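Local coordinates for protein cytochrome C554 (Nitrosomonas europaea, PDB 1FT6) that accepts electrons directly from hydroxylamine oxidoreductase during ammonia oxidation in the periplasm and carries them on its four covalently bound c-type hemes, at residues Ala1-Glu6 with Gly95-Gly100; Gly7-Ser12 with Lys80-Gly85. All coordinates share one frame; numbering follows the deposited sequence.

Contact 1. Residues Ala1-Glu6 with Gly95-Gly100; sequences ADAPFE and GRNFRG. With HEC (heme c), chain D.
The carboxylate of E6 carries the ionic part of this contact, held between two arginines that meet it in different ways. R99 grips it side-on with two nitrogens: NE donates to E6 OE1 at 2.7 Å, nearly straight at 171°, while NH2 of R99 reaches OE2 of E6 on its syn side at 3.1 Å. The two planes lie only 13° apart, so carboxylate and guanidinium form one nearly flat unit. R96 comes from another direction, its plane almost perpendicular to the carboxylate, and NH1 of R96 donates to E6 OE2 at 2.8 Å, almost in line with the C-O bond. OE2 therefore accepts from both arginines. R96 reaches it because its chain turns at chi2 (86°), which lays CD of R96 3.4 Å from E6 CD.

The apolar part lies beside this network. The ring of P4 packs on the aliphatic stem of R96, with CD of P4 3.5 Å from R96 CB, and the methyl of A3 touches the amide of N97, CB to ND2 at 3.6 Å. Backbone pairing is slight, a weak bond from R96 N to P4 O. F98 and R99 also touch the heme, F98 CE1 lying 3.8 Å from its CBB.

A glutamine in place of E6 would probably leave the two guanidinium charges without their counter-charge and disturb the side-on pairing with R99. One carboxylate spread over two arginines implies an electrostatic tie between the N-terminal loop and the segment 95-100 that leads into helix 98-112, which further along carries the heme ligand H102.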
# COMPACT_ATOMS: atom_id res chain seq x y z
N ALA A 1 -6.92 -13.94 14.38
CA ALA A 1 -5.49 -13.50 14.35
C ALA A 1 -5.30 -12.30 13.44
O ALA A 1 -6.15 -12.00 12.60
CB ALA A 1 -4.58 -14.66 13.89
N ASP A 2 -4.18 -11.61 13.62
CA ASP A 2 -3.80 -10.44 12.83
C ASP A 2 -2.64 -9.72 13.49
O ASP A 2 -2.49 -9.74 14.72
CB ASP A 2 -4.97 -9.46 12.67
CG ASP A 2 -4.89 -8.68 11.36
OD1 ASP A 2 -4.36 -7.54 11.37
OD2 ASP A 2 -5.34 -9.20 10.33
N ALA A 3 -1.83 -9.07 12.66
CA ALA A 3 -0.66 -8.36 13.12
C ALA A 3 -0.86 -6.87 13.15
O ALA A 3 -1.66 -6.34 12.37
CB ALA A 3 0.51 -8.67 12.16
N PRO A 4 -0.19 -6.17 14.07
CA PRO A 4 -0.35 -4.71 14.10
C PRO A 4 0.60 -4.03 13.09
O PRO A 4 1.62 -4.60 12.69
CB PRO A 4 0.02 -4.35 15.53
CG PRO A 4 1.02 -5.35 15.88
CD PRO A 4 0.62 -6.64 15.22
N PHE A 5 0.24 -2.81 12.71
CA PHE A 5 1.04 -1.99 11.82
C PHE A 5 2.19 -1.42 12.62
O PHE A 5 2.09 -1.27 13.83
CB PHE A 5 0.23 -0.82 11.28
CG PHE A 5 -0.72 -1.21 10.20
CD1 PHE A 5 -0.39 -1.01 8.85
CD2 PHE A 5 -1.94 -1.82 10.51
CE1 PHE A 5 -1.26 -1.41 7.86
CE2 PHE A 5 -2.82 -2.24 9.51
CZ PHE A 5 -2.49 -2.04 8.19
N GLU A 6 3.29 -1.10 11.94
CA GLU A 6 4.41 -0.47 12.61
C GLU A 6 4.92 0.72 11.80
O GLU A 6 5.56 1.62 12.33
CB GLU A 6 5.57 -1.45 12.82
CG GLU A 6 5.23 -2.64 13.66
CD GLU A 6 6.43 -3.54 13.80
OE1 GLU A 6 6.78 -4.17 12.78
OE2 GLU A 6 7.01 -3.59 14.91
N GLY A 95 3.11 -5.49 9.07
CA GLY A 95 4.33 -6.26 9.14
C GLY A 95 4.91 -6.72 10.43
O GLY A 95 5.92 -7.44 10.37
N ARG A 96 4.31 -6.36 11.57
CA ARG A 96 4.88 -6.76 12.85
C ARG A 96 5.39 -8.18 12.96
O ARG A 96 6.51 -8.38 13.48
CB ARG A 96 3.90 -6.53 14.00
CG ARG A 96 4.46 -7.00 15.33
CD ARG A 96 5.29 -5.91 15.98
NE ARG A 96 5.64 -6.27 17.36
CZ ARG A 96 6.61 -5.68 18.06
NH1 ARG A 96 7.33 -4.71 17.51
NH2 ARG A 96 6.87 -6.07 19.30
N ASN A 97 4.59 -9.14 12.53
CA ASN A 97 4.97 -10.56 12.62
C ASN A 97 5.74 -11.13 11.43
O ASN A 97 6.63 -11.96 11.62
CB ASN A 97 3.74 -11.41 12.83
CG ASN A 97 3.01 -11.06 14.14
OD1 ASN A 97 3.61 -10.53 15.06
ND2 ASN A 97 1.72 -11.36 14.19
N PHE A 98 5.42 -10.72 10.21
CA PHE A 98 6.17 -11.30 9.12
C PHE A 98 7.53 -10.66 8.88
O PHE A 98 8.42 -11.31 8.35
CB PHE A 98 5.34 -11.34 7.81
CG PHE A 98 5.14 -9.99 7.12
CD1 PHE A 98 6.21 -9.29 6.56
CD2 PHE A 98 3.84 -9.48 6.96
CE1 PHE A 98 6.02 -8.11 5.82
CE2 PHE A 98 3.61 -8.30 6.23
CZ PHE A 98 4.71 -7.60 5.65
N ARG A 99 7.76 -9.44 9.31
CA ARG A 99 9.07 -8.91 9.00
C ARG A 99 10.19 -9.66 9.70
O ARG A 99 11.34 -9.63 9.24
CB ARG A 99 9.15 -7.42 9.30
CG ARG A 99 9.17 -7.07 10.76
CD ARG A 99 9.49 -5.58 10.93
NE ARG A 99 9.25 -5.14 12.30
CZ ARG A 99 10.11 -5.29 13.30
NH1 ARG A 99 11.27 -5.88 13.08
NH2 ARG A 99 9.82 -4.84 14.52
N GLY A 100 9.84 -10.36 10.79
CA GLY A 100 10.82 -11.14 11.53
C GLY A 100 11.20 -12.36 10.71
O GLY A 100 12.35 -12.79 10.74
FE HEC D . 11.01 -8.04 3.20
CHA HEC D . 11.24 -10.30 0.68
CHB HEC D . 8.16 -6.84 1.94
CHC HEC D . 10.66 -5.96 5.95
CHD HEC D . 14.16 -8.84 4.20
NA HEC D . 9.95 -8.45 1.63
C1A HEC D . 10.15 -9.44 0.70
C2A HEC D . 9.11 -9.46 -0.27
C3A HEC D . 8.25 -8.43 0.06
C4A HEC D . 8.78 -7.85 1.23
CMA HEC D . 6.92 -8.02 -0.68
CAA HEC D . 9.01 -10.43 -1.43
CBA HEC D . 8.23 -11.70 -1.02
CGA HEC D . 7.98 -12.72 -2.13
O1A HEC D . 9.00 -13.30 -2.64
O2A HEC D . 6.81 -13.00 -2.49
NB HEC D . 9.69 -6.67 3.83
C1B HEC D . 8.56 -6.29 3.14
C2B HEC D . 7.77 -5.32 3.87
C3B HEC D . 8.43 -5.11 5.04
C4B HEC D . 9.65 -5.96 5.00
CMB HEC D . 6.46 -4.63 3.42
CAB HEC D . 8.04 -4.16 6.22
CBB HEC D . 6.88 -4.66 7.03
NC HEC D . 12.13 -7.55 4.73
C1C HEC D . 11.84 -6.63 5.78
C2C HEC D . 12.98 -6.43 6.66
C3C HEC D . 13.99 -7.15 6.10
C4C HEC D . 13.46 -7.87 4.96
CMC HEC D . 13.06 -5.52 7.90
CAC HEC D . 15.47 -7.12 6.55
CBC HEC D . 15.84 -7.58 7.94
ND HEC D . 12.39 -9.36 2.60
C1D HEC D . 13.65 -9.56 3.13
C2D HEC D . 14.37 -10.62 2.42
C3D HEC D . 13.49 -11.04 1.44
C4D HEC D . 12.29 -10.24 1.57
CMD HEC D . 15.83 -11.11 2.69
CAD HEC D . 13.84 -11.95 0.28
CBD HEC D . 14.41 -11.20 -0.92
CGD HEC D . 14.86 -12.06 -2.06
O1D HEC D . 15.84 -11.64 -2.72
O2D HEC D . 14.22 -13.10 -2.29

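Contact 2. Residues Gly7-Ser12 with Lys80-Gly85; sequences GRKKCS and KPMLTG. With HEC (heme c), chain D.
Over one face of the R8 guanidinium lies the sulfur of M82, SD standing 4.1 Å from NH1 of R8, while T84 N and a water lie at its edge, close to its plane. That water accepts from R8 NH2 at 2.7 Å and also lies within bonding distance of G85 O, so it bridges the two segments. NH2 of R8 also gives a weak hydrogen bond to P81 O at 3.4 Å. The bend at chi3 (-52°) brings the guanidinium to the carbonyl oxygens of P81 and T84, which lie oblique to it. Beyond its sulfur, M82 packs its methyl on the arginine stem, CE of M82 lying 3.6 Å from R8 CB.

The backbones are joined directly: R8 N donates to M82 O at 3.0 Å, with an angle of 152° at the hydrogen. Next to it G7 packs closely, its CA 3.2 Å from M82 O and 3.4 Å from L83 CD2. Within each segment a hydroxyl adds a second donor to a carbonyl already used by the backbone, S12 OG to R8 O and T84 OG1 to K80 O at 2.9 Å, the latter from the opposite face to L83 N.

R8 lies just ahead of C11, which begins the CXXCH heme-binding motif: SG of C11 is covalently joined to CAB of the heme, as is usual for c-type cytochromes, and the 80-85 turn lies against the residues just before it.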
# COMPACT_ATOMS: atom_id res chain seq x y z
N GLY A 7 4.65 0.75 10.50
CA GLY A 7 5.18 1.86 9.74
C GLY A 7 6.21 1.37 8.73
O GLY A 7 6.54 0.20 8.69
N ARG A 8 6.69 2.28 7.92
CA ARG A 8 7.60 1.97 6.83
C ARG A 8 9.07 1.75 7.16
O ARG A 8 9.79 1.18 6.34
CB ARG A 8 7.55 3.10 5.79
CG ARG A 8 6.18 3.47 5.30
CD ARG A 8 6.28 4.41 4.10
NE ARG A 8 7.13 5.59 4.30
CZ ARG A 8 6.74 6.71 4.89
NH1 ARG A 8 7.60 7.72 5.02
NH2 ARG A 8 5.50 6.81 5.37
N LYS A 9 9.50 2.18 8.33
CA LYS A 9 10.93 2.15 8.67
C LYS A 9 11.68 0.86 8.45
O LYS A 9 12.65 0.85 7.71
CB LYS A 9 11.17 2.61 10.10
CG LYS A 9 12.67 2.71 10.46
CD LYS A 9 12.93 3.51 11.75
CE LYS A 9 13.28 2.59 12.91
NZ LYS A 9 13.53 3.35 14.18
N LYS A 10 11.25 -0.21 9.08
CA LYS A 10 11.94 -1.48 8.92
C LYS A 10 11.92 -2.00 7.50
O LYS A 10 12.93 -2.51 7.02
CB LYS A 10 11.35 -2.53 9.85
CG LYS A 10 11.34 -2.09 11.30
CD LYS A 10 12.73 -1.91 11.81
CE LYS A 10 12.76 -2.08 13.32
NZ LYS A 10 14.12 -1.80 13.87
N CYS A 11 10.78 -1.91 6.82
CA CYS A 11 10.72 -2.39 5.45
C CYS A 11 11.69 -1.63 4.60
O CYS A 11 12.41 -2.19 3.78
CB CYS A 11 9.32 -2.17 4.82
SG CYS A 11 7.93 -2.57 5.91
N SER A 12 11.69 -0.32 4.79
CA SER A 12 12.52 0.54 4.00
C SER A 12 14.02 0.34 4.21
O SER A 12 14.81 0.52 3.26
CB SER A 12 12.12 1.98 4.24
OG SER A 12 10.77 2.14 3.78
N LYS A 80 1.82 9.21 13.19
CA LYS A 80 3.23 8.87 12.95
C LYS A 80 3.70 9.19 11.54
O LYS A 80 3.09 8.77 10.58
CB LYS A 80 3.42 7.38 13.23
CG LYS A 80 3.16 7.00 14.65
CD LYS A 80 3.34 5.52 14.85
CE LYS A 80 4.78 5.08 14.60
NZ LYS A 80 5.32 4.43 15.81
N PRO A 81 4.80 9.94 11.40
CA PRO A 81 5.25 10.21 10.04
C PRO A 81 5.51 8.93 9.25
O PRO A 81 5.30 8.92 8.03
CB PRO A 81 6.54 11.03 10.25
CG PRO A 81 6.24 11.77 11.52
CD PRO A 81 5.59 10.70 12.38
N MET A 82 5.94 7.86 9.94
CA MET A 82 6.20 6.58 9.23
C MET A 82 4.93 5.82 8.85
O MET A 82 4.99 4.76 8.29
CB MET A 82 7.13 5.68 10.04
CG MET A 82 8.55 6.24 10.11
SD MET A 82 9.39 6.53 8.47
CE MET A 82 9.71 4.93 8.04
N LEU A 83 3.76 6.37 9.16
CA LEU A 83 2.50 5.75 8.74
C LEU A 83 1.73 6.76 7.89
O LEU A 83 0.56 6.53 7.53
CB LEU A 83 1.63 5.31 9.95
CG LEU A 83 2.15 4.16 10.84
CD1 LEU A 83 1.41 4.17 12.17
CD2 LEU A 83 1.97 2.82 10.22
N THR A 84 2.39 7.88 7.54
CA THR A 84 1.78 8.94 6.74
C THR A 84 1.99 8.69 5.25
O THR A 84 3.13 8.51 4.81
CB THR A 84 2.35 10.32 7.13
OG1 THR A 84 2.14 10.54 8.53
CG2 THR A 84 1.68 11.44 6.37
N GLY A 85 0.92 8.75 4.45
CA GLY A 85 1.09 8.43 3.04
C GLY A 85 0.72 6.97 2.96
O GLY A 85 0.71 6.28 3.98
FE HEC D . 11.01 -8.04 3.20
CHA HEC D . 11.24 -10.30 0.68
CHB HEC D . 8.16 -6.84 1.94
CHC HEC D . 10.66 -5.96 5.95
CHD HEC D . 14.16 -8.84 4.20
NA HEC D . 9.95 -8.45 1.63
C1A HEC D . 10.15 -9.44 0.70
C2A HEC D . 9.11 -9.46 -0.27
C3A HEC D . 8.25 -8.43 0.06
C4A HEC D . 8.78 -7.85 1.23
CMA HEC D . 6.92 -8.02 -0.68
CAA HEC D . 9.01 -10.43 -1.43
CBA HEC D . 8.23 -11.70 -1.02
CGA HEC D . 7.98 -12.72 -2.13
O1A HEC D . 9.00 -13.30 -2.64
O2A HEC D . 6.81 -13.00 -2.49
NB HEC D . 9.69 -6.67 3.83
C1B HEC D . 8.56 -6.29 3.14
C2B HEC D . 7.77 -5.32 3.87
C3B HEC D . 8.43 -5.11 5.04
C4B HEC D . 9.65 -5.96 5.00
CMB HEC D . 6.46 -4.63 3.42
CAB HEC D . 8.04 -4.16 6.22
CBB HEC D . 6.88 -4.66 7.03
NC HEC D . 12.13 -7.55 4.73
C1C HEC D . 11.84 -6.63 5.78
C2C HEC D . 12.98 -6.43 6.66
C3C HEC D . 13.99 -7.15 6.10
C4C HEC D . 13.46 -7.87 4.96
CMC HEC D . 13.06 -5.52 7.90
CAC HEC D . 15.47 -7.12 6.55
CBC HEC D . 15.84 -7.58 7.94
ND HEC D . 12.39 -9.36 2.60
C1D HEC D . 13.65 -9.56 3.13
C2D HEC D . 14.37 -10.62 2.42
C3D HEC D . 13.49 -11.04 1.44
C4D HEC D . 12.29 -10.24 1.57
CMD HEC D . 15.83 -11.11 2.69
CAD HEC D . 13.84 -11.95 0.28
CBD HEC D . 14.41 -11.20 -0.92
CGD HEC D . 14.86 -12.06 -2.06
O1D HEC D . 15.84 -11.64 -2.72
O2D HEC D . 14.22 -13.10 -2.29
O HOH W 1 3.24 5.33 5.14

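How the contacts relate
Contacts 1 and 2 have centres about 13 Å apart, and segment 1-6 passes directly into 7-12. Along the chain the order is 1-6, 7-12, 80-85, 95-100, so the loop that contact 1 closes encloses contact 2. They also touch: R99 CD lies 3.7 Å from K10 CB, and E6 C lies 4.0 Å from L83 CD2. Both reach the same heme, contact 1 beside helix 98-112 and contact 2 through helix 9-14. E89, on helix 88-92 between the two later segments, bonds E6 N, G7 N and G95 N; with the contacts themselves, these bonds hold the N-terminal chain against the segments that flank helix 88-92, the site of another heme attachment.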